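Local atomic coordinates of UTP-glucose-1-phosphate uridylyltransferase 2 (Trypanosoma brucei, PDB entry 3GUE), a protein that probably catalyses the transfer of a uridylyl group from UTP to glucose 1-phosphate, giving UDP-glucose and diphosphate, and binds UDP-glucose. Residues Q76-L82 with Y212-S218; L231-M235 with I306-L310; L382-A388 with V431-R435; Q436-V442 with V454-I460. All coordinates share one frame; numbering follows the deposited sequence.

Contact 1: Q76-L82 with Y212-S218. With UPG (uridine-5'-diphosphate-glucose), chain C.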
# COMPACT_ATOMS: atom_id res chain seq x y z
N GLN A 76 -12.24 13.94 -17.30
CA GLN A 76 -10.81 14.28 -17.14
C GLN A 76 -10.01 13.30 -16.25
O GLN A 76 -8.79 13.47 -16.05
CB GLN A 76 -10.67 15.70 -16.59
CG GLN A 76 -10.99 16.76 -17.64
CD GLN A 76 -11.16 18.17 -17.11
OE1 GLN A 76 -11.71 19.04 -17.79
NE2 GLN A 76 -10.71 18.42 -15.89
N ALA A 77 -10.69 12.29 -15.71
CA ALA A 77 -10.13 11.43 -14.68
C ALA A 77 -9.53 10.11 -15.23
O ALA A 77 -9.93 9.62 -16.27
CB ALA A 77 -11.16 11.19 -13.61
N VAL A 78 -8.54 9.59 -14.52
CA VAL A 78 -7.74 8.42 -14.95
C VAL A 78 -7.49 7.63 -13.66
O VAL A 78 -7.33 8.20 -12.59
CB VAL A 78 -6.38 8.85 -15.59
CG1 VAL A 78 -5.41 7.70 -15.69
CG2 VAL A 78 -6.58 9.48 -17.01
N VAL A 79 -7.48 6.32 -13.77
CA VAL A 79 -7.27 5.47 -12.59
C VAL A 79 -5.92 4.79 -12.70
O VAL A 79 -5.54 4.31 -13.77
CB VAL A 79 -8.42 4.44 -12.37
CG1 VAL A 79 -8.13 3.53 -11.15
CG2 VAL A 79 -9.74 5.17 -12.17
N LEU A 80 -5.20 4.79 -11.59
CA LEU A 80 -3.97 4.02 -11.45
C LEU A 80 -4.08 3.16 -10.20
O LEU A 80 -4.42 3.66 -9.11
CB LEU A 80 -2.74 4.94 -11.34
CG LEU A 80 -1.30 4.40 -11.19
CD1 LEU A 80 -0.91 3.42 -12.22
CD2 LEU A 80 -0.32 5.56 -11.20
N LYS A 81 -3.80 1.87 -10.36
CA LYS A 81 -3.67 0.96 -9.21
C LYS A 81 -2.20 0.61 -9.05
O LYS A 81 -1.56 0.18 -10.02
CB LYS A 81 -4.53 -0.30 -9.46
CG LYS A 81 -5.87 -0.35 -8.68
CD LYS A 81 -5.62 -0.68 -7.20
CE LYS A 81 -6.84 -1.29 -6.50
NZ LYS A 81 -7.59 -0.28 -5.67
N LEU A 82 -1.64 0.85 -7.86
CA LEU A 82 -0.26 0.49 -7.55
C LEU A 82 -0.13 -1.06 -7.54
O LEU A 82 -0.97 -1.76 -6.97
CB LEU A 82 0.17 1.09 -6.20
CG LEU A 82 0.03 2.62 -6.02
CD1 LEU A 82 0.43 3.09 -4.61
CD2 LEU A 82 0.78 3.43 -7.12
N TYR A 212 -6.81 14.81 -20.13
CA TYR A 212 -6.91 14.33 -18.74
C TYR A 212 -6.15 15.27 -17.79
O TYR A 212 -5.07 15.75 -18.13
CB TYR A 212 -6.48 12.86 -18.62
CG TYR A 212 -7.31 11.93 -19.49
CD1 TYR A 212 -8.64 11.65 -19.17
CD2 TYR A 212 -6.78 11.37 -20.68
CE1 TYR A 212 -9.42 10.82 -19.96
CE2 TYR A 212 -7.56 10.53 -21.49
CZ TYR A 212 -8.88 10.26 -21.12
OH TYR A 212 -9.68 9.43 -21.88
N ARG A 213 -6.73 15.54 -16.61
CA ARG A 213 -6.18 16.47 -15.64
C ARG A 213 -6.12 15.89 -14.23
O ARG A 213 -5.52 16.49 -13.35
CB ARG A 213 -7.01 17.77 -15.58
CG ARG A 213 -6.94 18.68 -16.79
CD ARG A 213 -5.51 19.27 -16.96
NE ARG A 213 -5.45 20.10 -18.17
CZ ARG A 213 -5.10 19.65 -19.37
NH1 ARG A 213 -4.78 18.38 -19.54
NH2 ARG A 213 -5.06 20.47 -20.41
N TYR A 214 -6.80 14.77 -13.99
CA TYR A 214 -6.89 14.18 -12.65
C TYR A 214 -6.63 12.69 -12.65
O TYR A 214 -7.04 11.95 -13.57
CB TYR A 214 -8.27 14.48 -12.04
CG TYR A 214 -8.48 15.93 -11.72
CD1 TYR A 214 -7.92 16.49 -10.58
CD2 TYR A 214 -9.21 16.77 -12.58
CE1 TYR A 214 -8.11 17.87 -10.26
CE2 TYR A 214 -9.39 18.12 -12.27
CZ TYR A 214 -8.85 18.66 -11.11
OH TYR A 214 -9.02 20.02 -10.81
N MET A 215 -5.95 12.25 -11.60
CA MET A 215 -5.63 10.85 -11.44
C MET A 215 -5.99 10.38 -10.04
O MET A 215 -5.56 10.96 -9.06
CB MET A 215 -4.15 10.58 -11.70
CG MET A 215 -3.74 9.16 -11.39
SD MET A 215 -2.05 8.83 -11.94
CE MET A 215 -2.24 8.98 -13.71
N PHE A 216 -6.78 9.31 -9.99
CA PHE A 216 -7.04 8.60 -8.75
C PHE A 216 -6.13 7.37 -8.61
O PHE A 216 -6.13 6.45 -9.45
CB PHE A 216 -8.54 8.24 -8.65
CG PHE A 216 -8.88 7.45 -7.40
CD1 PHE A 216 -8.79 8.04 -6.15
CD2 PHE A 216 -9.30 6.13 -7.49
CE1 PHE A 216 -9.06 7.34 -5.00
CE2 PHE A 216 -9.61 5.38 -6.32
CZ PHE A 216 -9.48 6.00 -5.08
N ILE A 217 -5.35 7.38 -7.52
CA ILE A 217 -4.37 6.33 -7.21
C ILE A 217 -4.74 5.66 -5.89
O ILE A 217 -5.10 6.34 -4.92
CB ILE A 217 -2.93 6.90 -7.05
CG1 ILE A 217 -2.66 8.04 -8.03
CG2 ILE A 217 -1.85 5.77 -7.14
CD1 ILE A 217 -1.38 8.80 -7.68
N SER A 218 -4.64 4.34 -5.86
CA SER A 218 -4.84 3.52 -4.66
C SER A 218 -3.99 2.24 -4.68
O SER A 218 -3.50 1.82 -5.74
CB SER A 218 -6.33 3.14 -4.53
OG SER A 218 -6.74 2.32 -5.62
N1 UPG C . 4.15 -0.58 -4.34
C2 UPG C . 4.59 -0.18 -5.61
N3 UPG C . 5.93 0.14 -5.75
C4 UPG C . 6.83 0.09 -4.70
C5 UPG C . 6.39 -0.28 -3.43
C6 UPG C . 5.05 -0.61 -3.23
O2 UPG C . 3.88 -0.13 -6.63
O4 UPG C . 8.00 0.39 -4.94
C1C UPG C . 2.70 -0.93 -4.14
C2C UPG C . 2.32 -2.21 -3.39
O2C UPG C . 2.37 -3.35 -4.27
C3C UPG C . 0.87 -1.88 -3.03
C4C UPG C . 0.96 -0.40 -2.68
O4C UPG C . 2.15 0.12 -3.33
O3C UPG C . 0.06 -2.01 -4.19
C5C UPG C . 1.13 -0.18 -1.14
O5C UPG C . 2.35 -0.63 -0.63
PA UPG C . 2.44 -1.38 0.79
O1A UPG C . 1.36 -2.41 0.74
O2A UPG C . 3.81 -1.79 1.11
O3A UPG C . 1.94 -0.20 1.83
PB UPG C . 2.87 0.90 2.59
O1B UPG C . 3.69 1.58 1.58
O2B UPG C . 3.51 0.31 3.81
O3B UPG C . 1.70 1.84 3.16
C1' UPG C . 0.85 2.58 2.21
C2' UPG C . 0.99 4.07 2.50
C3' UPG C . 0.59 4.30 3.95
C4' UPG C . -0.86 3.86 4.15
C5' UPG C . -1.04 2.37 3.75
C6' UPG C . -2.50 2.02 3.63
O2' UPG C . 2.34 4.52 2.29
O3' UPG C . 0.81 5.66 4.28
O4' UPG C . -1.26 4.04 5.50
O5' UPG C . -0.49 2.08 2.43
O6' UPG C . -2.64 0.60 3.64
O HOH W 1 -6.87 3.34 -8.13
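Val78 and Leu80 pair with Met215 and Ile217 in two parallel neighbouring strands at the middle of the mixed nucleotide-binding sheet. Leu80 N to Phe216 O, 2.9 Å with an N-H...O angle of 177°, is the straightest of the backbone bonds between them. At the start of the pair Gln76 O accepts two N-H groups. Arg213 N lies in its carbonyl plane on a lone pair, and Tyr214 N sits above that plane. NE2 of Gln76 meets the edge of the Tyr214 ring, the amide nearly coplanar with it. Tyr214 OH itself bonds to His236. On one face CG2 of Val78 lies over the Tyr212 ring, 4.0 Å from the centroid. CG1, anti to the backbone N (chi1 165°), goes the other way and meets CE of Met215. Leu80 CD2 then packs on Met215 SD at 3.8 Å. Further along, the bent chain of Lys81 brings NZ to 2.7 Å from Ser218 OG. NZ is also bonded to Asn222 O. A water joins the same OG to Leu80 O. At the end, CD2 of Leu82 touches CG2 of Ile217 at 3.5 Å, while its CD1 faces the ribose of UDP-glucose, 3.7 Å from O4C. Parallel strands that deliver their C-terminal ends to the nucleotide sugar are typical of the GT-A, Rossmann-like fold of nucleotidyltransferases.

Contact 2: L231-M235 with I306-L310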
# COMPACT_ATOMS: atom_id res chain seq x y z
N LEU A 231 -16.11 13.84 -4.58
CA LEU A 231 -14.84 14.23 -3.97
C LEU A 231 -13.94 14.84 -5.03
O LEU A 231 -13.21 15.81 -4.79
CB LEU A 231 -14.15 13.03 -3.37
CG LEU A 231 -12.90 13.30 -2.53
CD1 LEU A 231 -13.10 14.39 -1.43
CD2 LEU A 231 -12.43 11.99 -1.92
N LEU A 232 -13.97 14.25 -6.20
CA LEU A 232 -13.35 14.91 -7.33
C LEU A 232 -13.85 16.34 -7.48
O LEU A 232 -13.05 17.26 -7.65
CB LEU A 232 -13.56 14.11 -8.61
CG LEU A 232 -12.97 14.71 -9.89
CD1 LEU A 232 -11.49 15.16 -9.62
CD2 LEU A 232 -13.06 13.68 -10.97
N ASP A 233 -15.18 16.51 -7.44
CA ASP A 233 -15.83 17.83 -7.58
C ASP A 233 -15.26 18.80 -6.55
O ASP A 233 -14.90 19.92 -6.88
CB ASP A 233 -17.36 17.71 -7.36
CG ASP A 233 -18.11 17.11 -8.54
OD1 ASP A 233 -17.55 16.97 -9.65
OD2 ASP A 233 -19.31 16.82 -8.37
N TYR A 234 -15.17 18.34 -5.30
CA TYR A 234 -14.63 19.11 -4.18
C TYR A 234 -13.20 19.56 -4.38
O TYR A 234 -12.87 20.73 -4.14
CB TYR A 234 -14.70 18.30 -2.90
CG TYR A 234 -14.01 19.00 -1.74
CD1 TYR A 234 -14.58 20.11 -1.13
CD2 TYR A 234 -12.76 18.55 -1.28
CE1 TYR A 234 -13.97 20.76 -0.10
CE2 TYR A 234 -12.12 19.19 -0.23
CZ TYR A 234 -12.74 20.31 0.36
OH TYR A 234 -12.14 20.97 1.42
N MET A 235 -12.36 18.62 -4.79
CA MET A 235 -10.94 18.87 -5.02
C MET A 235 -10.73 19.97 -6.05
O MET A 235 -9.93 20.91 -5.87
CB MET A 235 -10.30 17.57 -5.50
CG MET A 235 -8.81 17.66 -5.69
SD MET A 235 -8.24 16.25 -6.63
CE MET A 235 -6.48 16.69 -6.73
N ILE A 306 -5.27 8.40 -3.12
CA ILE A 306 -4.80 9.78 -3.37
C ILE A 306 -5.21 10.30 -4.75
O ILE A 306 -4.96 9.65 -5.76
CB ILE A 306 -3.24 9.90 -3.29
CG1 ILE A 306 -2.65 9.22 -2.04
CG2 ILE A 306 -2.80 11.33 -3.44
CD1 ILE A 306 -3.11 9.83 -0.76
N TRP A 307 -5.79 11.49 -4.77
CA TRP A 307 -6.11 12.24 -6.00
C TRP A 307 -5.03 13.26 -6.31
O TRP A 307 -4.68 14.11 -5.47
CB TRP A 307 -7.40 13.00 -5.84
CG TRP A 307 -8.67 12.18 -5.93
CD1 TRP A 307 -9.34 11.58 -4.91
CD2 TRP A 307 -9.44 11.93 -7.12
NE1 TRP A 307 -10.46 10.95 -5.38
CE2 TRP A 307 -10.55 11.14 -6.73
CE3 TRP A 307 -9.29 12.26 -8.47
CZ2 TRP A 307 -11.50 10.67 -7.65
CZ3 TRP A 307 -10.25 11.80 -9.39
CH2 TRP A 307 -11.35 11.02 -8.96
N ILE A 308 -4.56 13.22 -7.54
CA ILE A 308 -3.64 14.25 -7.98
C ILE A 308 -4.18 14.99 -9.21
O ILE A 308 -4.88 14.42 -10.06
CB ILE A 308 -2.18 13.71 -8.18
CG1 ILE A 308 -2.13 12.63 -9.26
CG2 ILE A 308 -1.55 13.20 -6.80
CD1 ILE A 308 -0.67 12.26 -9.68
N ASN A 309 -3.90 16.28 -9.24
CA ASN A 309 -4.08 17.09 -10.43
C ASN A 309 -2.80 16.97 -11.26
O ASN A 309 -1.68 17.28 -10.79
CB ASN A 309 -4.40 18.56 -10.06
CG ASN A 309 -4.63 19.45 -11.30
OD1 ASN A 309 -3.76 19.60 -12.13
ND2 ASN A 309 -5.81 20.01 -11.43
N LEU A 310 -2.98 16.49 -12.49
CA LEU A 310 -1.89 16.10 -13.36
C LEU A 310 -1.12 17.31 -13.92
O LEU A 310 0.09 17.25 -14.06
CB LEU A 310 -2.43 15.19 -14.46
CG LEU A 310 -2.98 13.83 -14.03
CD1 LEU A 310 -3.52 13.08 -15.24
CD2 LEU A 310 -1.87 13.01 -13.34
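Leu232 lies across one face of the Trp307 six-membered ring. Its CB stands 3.8 Å above the ring plane, offset toward the rim. CG is anti to the backbone N (chi1 179°), which carries the methyls out to the CZ3-CH2 rim. CD1 is 3.6 Å from CZ3 of Trp307, and CD2 meets CZ3 and CH2. The two side chains cross at about a right angle.

Met235, one helical turn on, packs just as closely at the base of the indole. Its chain is extended, and SD comes to 3.4 Å from CB of Trp307. The sulfur stands obliquely to the five-membered ring, 5.0 Å from its centroid, in a Met-aromatic contact. The methyl CE continues past the ring to the strand backbone, 3.4 Å from Trp307 O and close to Asn309 N.

Here helix 229-237 packs on the sheet of the GT-A-like domain, against strand 300-309. The axes of the two short segments are 10.2 Å apart at an angle of 44°, and no hydrogen bond crosses between them. Phe216 of the adjoining strand also meets the indole.

The packing is looser at the ends. Leu231 CD2 approaches NE1 of Trp307 obliquely, at 4.1 Å. Asn309 is partly exposed, and its CB is met by CE of Met235 at 4.3 Å. The Asn309 amide acts outside this contact: as N-cap of helix 310-319 its OD1 accepts from Glu312 N.

Contact 3: L382-A388 with V431-R435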
# COMPACT_ATOMS: atom_id res chain seq x y z
N LEU A 382 -6.31 -12.83 6.29
CA LEU A 382 -7.28 -13.61 7.03
C LEU A 382 -8.63 -12.89 7.16
O LEU A 382 -9.70 -13.52 6.95
CB LEU A 382 -6.74 -13.96 8.44
CG LEU A 382 -7.68 -14.60 9.48
CD1 LEU A 382 -8.33 -15.88 8.92
CD2 LEU A 382 -6.91 -14.90 10.79
N ALA A 383 -8.58 -11.60 7.53
CA ALA A 383 -9.82 -10.83 7.75
C ALA A 383 -10.55 -10.63 6.41
O ALA A 383 -11.77 -10.83 6.35
CB ALA A 383 -9.55 -9.47 8.42
N LEU A 384 -9.79 -10.36 5.35
CA LEU A 384 -10.38 -10.13 4.04
C LEU A 384 -11.06 -11.37 3.48
O LEU A 384 -12.19 -11.30 2.93
CB LEU A 384 -9.34 -9.63 3.04
CG LEU A 384 -9.92 -8.96 1.79
CD1 LEU A 384 -10.75 -7.73 2.15
CD2 LEU A 384 -8.81 -8.56 0.88
N ARG A 385 -10.39 -12.51 3.66
CA ARG A 385 -10.84 -13.80 3.13
C ARG A 385 -12.07 -14.26 3.91
O ARG A 385 -12.91 -14.96 3.37
CB ARG A 385 -9.72 -14.84 3.19
CG ARG A 385 -8.72 -14.72 2.07
CD ARG A 385 -7.68 -15.83 2.10
NE ARG A 385 -6.81 -15.73 0.94
CZ ARG A 385 -5.78 -16.52 0.68
NH1 ARG A 385 -5.46 -17.50 1.52
NH2 ARG A 385 -5.07 -16.33 -0.42
N SER A 386 -12.18 -13.82 5.17
CA SER A 386 -13.32 -14.16 6.01
C SER A 386 -14.59 -13.33 5.72
O SER A 386 -14.52 -12.27 5.09
CB SER A 386 -12.95 -13.97 7.48
OG SER A 386 -13.13 -12.62 7.81
N ASP A 387 -15.70 -13.80 6.29
CA ASP A 387 -17.04 -13.18 6.14
C ASP A 387 -17.13 -11.79 6.86
O ASP A 387 -18.18 -11.14 6.86
CB ASP A 387 -18.14 -14.16 6.63
CG ASP A 387 -18.09 -14.46 8.14
OD1 ASP A 387 -17.22 -13.92 8.80
OD2 ASP A 387 -18.94 -15.21 8.68
N ALA A 388 -16.03 -11.36 7.46
CA ALA A 388 -15.94 -9.99 7.97
C ALA A 388 -16.02 -8.97 6.84
O ALA A 388 -16.44 -7.83 7.06
CB ALA A 388 -14.63 -9.79 8.77
N VAL A 431 -11.20 -21.18 6.59
CA VAL A 431 -11.19 -19.79 7.05
C VAL A 431 -12.36 -19.67 8.03
O VAL A 431 -13.49 -19.98 7.65
CB VAL A 431 -11.36 -18.78 5.86
CG1 VAL A 431 -11.21 -17.31 6.34
CG2 VAL A 431 -10.37 -19.08 4.76
N PRO A 432 -12.10 -19.24 9.29
CA PRO A 432 -13.18 -19.10 10.27
C PRO A 432 -14.08 -17.91 9.97
O PRO A 432 -13.68 -17.00 9.24
CB PRO A 432 -12.42 -18.88 11.60
CG PRO A 432 -11.17 -18.14 11.16
CD PRO A 432 -10.79 -18.86 9.86
N SER A 433 -15.31 -17.95 10.49
CA SER A 433 -16.23 -16.81 10.45
C SER A 433 -15.64 -15.79 11.43
O SER A 433 -15.28 -16.14 12.55
CB SER A 433 -17.65 -17.27 10.87
OG SER A 433 -18.62 -16.23 10.95
N LEU A 434 -15.52 -14.55 10.98
CA LEU A 434 -14.98 -13.44 11.81
C LEU A 434 -15.86 -12.19 11.81
O LEU A 434 -15.48 -11.16 12.35
CB LEU A 434 -13.55 -13.06 11.36
CG LEU A 434 -12.47 -14.16 11.55
CD1 LEU A 434 -11.22 -13.76 10.84
CD2 LEU A 434 -12.15 -14.42 13.03
N ARG A 435 -17.04 -12.27 11.21
CA ARG A 435 -17.95 -11.13 11.19
C ARG A 435 -18.41 -10.67 12.59
O ARG A 435 -18.66 -9.50 12.80
CB ARG A 435 -19.16 -11.38 10.26
CG ARG A 435 -19.96 -12.63 10.58
CD ARG A 435 -21.17 -12.82 9.65
NE ARG A 435 -21.91 -14.00 10.09
CZ ARG A 435 -22.72 -14.03 11.15
NH1 ARG A 435 -22.95 -12.93 11.87
NH2 ARG A 435 -23.33 -15.17 11.48
O HOH W 2 -15.34 -16.64 7.07
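Asp387 pushes its carboxylate into the bend formed by Ser433, Leu434 and Arg435. The group fits this hollow because CG sits between the backbone N and the carbonyl carbon (chi1 66°). OD1 takes two backbone N-H groups, Leu434 N at 2.8 Å and Arg435 N at 2.9 Å. They reach it from opposite faces of the carboxylate plane, both on the syn side. OD2 accepts from Ser433 OG at 2.5 Å, close to the plane. Three donors therefore fix the rotation of the group. The extended chain of Arg435 runs past it, with CG and CD beside OD2. Its NE makes a long salt bridge of 3.5 Å to OD2, and its NH1 pairs with Glu402.

Behind the carboxylate the packing is mostly apolar. Leu434 is the second bump. Its CB lies against Ser386 OG, while CD1 fits between CB of Ser386 and CG of Leu382, 3.9 Å from the latter. Leu382 crosses Leu434 at about a right angle, and its CD1 also meets the ring of Pro432 at CD. Val431 CG1 fills the angle where the helix ends, 3.8 Å from CA of Ser386. Ser386 shapes that end: its OG accepts from Ala388 N, an ST turn, and also donates to Ala383 O. A water bridges Asp387 N and Pro432 O.

The end of helix 378-385 is thus seated on the loop that leads into strand 437-443. Ile410 of strand 409-412 and Phe423 of helix 420-427 pack on Leu382, and Val454 of strand 453-455 lies against Pro432 and Leu434.

Contact 4: Q436-V442 with V454-I460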
# COMPACT_ATOMS: atom_id res chain seq x y z
N GLN A 436 -18.47 -11.58 13.56
CA GLN A 436 -18.82 -11.22 14.94
C GLN A 436 -17.59 -11.05 15.84
O GLN A 436 -17.72 -10.96 17.06
CB GLN A 436 -19.75 -12.28 15.56
CG GLN A 436 -20.84 -12.81 14.64
CD GLN A 436 -21.75 -13.81 15.33
OE1 GLN A 436 -21.59 -15.03 15.17
NE2 GLN A 436 -22.67 -13.31 16.13
N CYS A 437 -16.39 -11.04 15.24
CA CYS A 437 -15.16 -11.02 16.01
C CYS A 437 -14.66 -9.60 16.23
O CYS A 437 -14.48 -8.83 15.29
CB CYS A 437 -14.10 -11.87 15.30
SG CYS A 437 -12.51 -11.75 16.07
N THR A 438 -14.45 -9.22 17.49
CA THR A 438 -13.85 -7.91 17.77
C THR A 438 -12.31 -8.04 17.84
O THR A 438 -11.59 -7.08 17.60
CB THR A 438 -14.42 -7.18 19.04
OG1 THR A 438 -14.06 -7.89 20.22
CG2 THR A 438 -15.92 -7.03 19.01
N SER A 439 -11.84 -9.24 18.15
CA SER A 439 -10.43 -9.46 18.44
C SER A 439 -10.09 -10.95 18.36
O SER A 439 -10.80 -11.77 18.91
CB SER A 439 -10.13 -8.94 19.85
OG SER A 439 -8.77 -8.90 20.10
N LEU A 440 -9.02 -11.30 17.65
CA LEU A 440 -8.53 -12.68 17.65
C LEU A 440 -7.01 -12.73 17.74
O LEU A 440 -6.31 -12.19 16.88
CB LEU A 440 -9.02 -13.46 16.41
CG LEU A 440 -8.40 -14.85 16.18
CD1 LEU A 440 -8.93 -15.93 17.17
CD2 LEU A 440 -8.51 -15.31 14.71
N THR A 441 -6.51 -13.37 18.80
CA THR A 441 -5.10 -13.53 19.03
C THR A 441 -4.73 -15.03 18.97
O THR A 441 -5.36 -15.87 19.63
CB THR A 441 -4.68 -12.84 20.39
OG1 THR A 441 -4.93 -11.43 20.28
CG2 THR A 441 -3.22 -13.06 20.71
N VAL A 442 -3.72 -15.34 18.16
CA VAL A 442 -3.28 -16.71 17.97
C VAL A 442 -1.80 -16.82 18.20
O VAL A 442 -1.01 -16.02 17.68
CB VAL A 442 -3.65 -17.23 16.57
CG1 VAL A 442 -3.08 -18.64 16.32
CG2 VAL A 442 -5.19 -17.18 16.38
N VAL A 454 -15.92 -17.43 15.07
CA VAL A 454 -15.18 -16.68 16.11
C VAL A 454 -15.99 -15.43 16.53
O VAL A 454 -16.39 -14.62 15.68
CB VAL A 454 -13.71 -16.31 15.69
CG1 VAL A 454 -13.06 -15.41 16.71
CG2 VAL A 454 -12.85 -17.54 15.44
N ARG A 455 -16.24 -15.30 17.84
CA ARG A 455 -17.14 -14.27 18.35
C ARG A 455 -16.53 -13.51 19.54
O ARG A 455 -15.97 -14.12 20.47
CB ARG A 455 -18.46 -14.90 18.80
CG ARG A 455 -19.24 -15.59 17.72
CD ARG A 455 -20.32 -16.49 18.31
NE ARG A 455 -20.93 -17.29 17.25
CZ ARG A 455 -21.99 -18.09 17.39
NH1 ARG A 455 -22.59 -18.23 18.55
NH2 ARG A 455 -22.42 -18.76 16.34
N GLY A 456 -16.68 -12.20 19.51
CA GLY A 456 -16.21 -11.34 20.61
C GLY A 456 -14.70 -11.24 20.61
O GLY A 456 -14.12 -11.00 19.55
N ASN A 457 -14.09 -11.37 21.80
CA ASN A 457 -12.64 -11.40 21.98
C ASN A 457 -12.07 -12.81 22.23
O ASN A 457 -12.15 -13.33 23.35
CB ASN A 457 -12.22 -10.47 23.13
CG ASN A 457 -12.52 -9.01 22.83
OD1 ASN A 457 -12.96 -8.27 23.70
ND2 ASN A 457 -12.28 -8.60 21.60
N VAL A 458 -11.47 -13.40 21.19
CA VAL A 458 -10.96 -14.78 21.25
C VAL A 458 -9.43 -14.87 21.31
O VAL A 458 -8.73 -14.25 20.51
CB VAL A 458 -11.54 -15.64 20.11
CG1 VAL A 458 -10.84 -17.03 19.99
CG2 VAL A 458 -13.03 -15.82 20.31
N VAL A 459 -8.92 -15.65 22.27
CA VAL A 459 -7.50 -15.98 22.32
C VAL A 459 -7.29 -17.51 22.11
O VAL A 459 -8.01 -18.35 22.69
CB VAL A 459 -6.83 -15.48 23.66
CG1 VAL A 459 -5.32 -15.79 23.68
CG2 VAL A 459 -7.06 -13.96 23.87
N ILE A 460 -6.32 -17.86 21.26
CA ILE A 460 -5.94 -19.27 21.06
C ILE A 460 -4.42 -19.43 21.19
O ILE A 460 -3.69 -19.03 20.30
CB ILE A 460 -6.43 -19.83 19.67
CG1 ILE A 460 -7.92 -19.54 19.42
CG2 ILE A 460 -6.15 -21.35 19.54
CD1 ILE A 460 -8.46 -20.02 18.02
O HOH W 3 -18.02 -14.52 13.52
O HOH W 4 -8.14 -11.56 21.46
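Leu440 leans along Val458, its partner on the adjoining strand, with the two side chains pointing the same way. CB of Leu440 starts 4.2 Å from Val458 O. CG is anti to the backbone N (chi1 171°), and of its two methyls CD1 does the touching across the strands, while CD2 meets Leu434 CD2. CD1 is 3.6 Å from CG1 of Val458. It also meets CG1 of Val454 and CD1 of Ile460, both at 4.2 Å. Cys437 SG adds to this face, against the same Val454 methyl.

The parallel backbones are joined by bonds such as Ile460 N to Thr441 O, 2.7 Å. Near the corner the register slips by one residue between Cys437 and Ser439, a beta bulge. There Gly456 O accepts from both Thr438 N and Ser439 N, from the same face of its carbonyl plane. Gly456 has positive phi, which favours glycine at this turn. On the face of Ser439 and Thr441, which are partly exposed, a water links Ser439 OG with Val458 O.

Short parallel strands with corners at matching places and aliphatic side chains stacked inward are consistent with the left-handed beta-helix that forms the C-terminal domain of eukaryotic UDP-glucose pyrophosphorylases.

Contacts 1 and 2 are buried and share one sheet. Strands 214-219 and 300-309 are neighbours in it, and Ile217 O probably accepts a hydrogen bond from Ile306 N. Contact 1 joins strand to strand and reaches the nucleotide sugar; contact 2 lays a helix on the sheet by side-chain packing, with no hydrogen bond across. Contacts 3 and 4 are partly buried and lie about 31 to 39 Å from that pair, centre to centre. They meet through Val454, which packs on Leu434. Contact 3 relies on a carboxylate held by loop N-H groups and a hydroxyl, whereas contact 4 returns to parallel backbone bonds, now with a bulge, and lies away from the annotated sites.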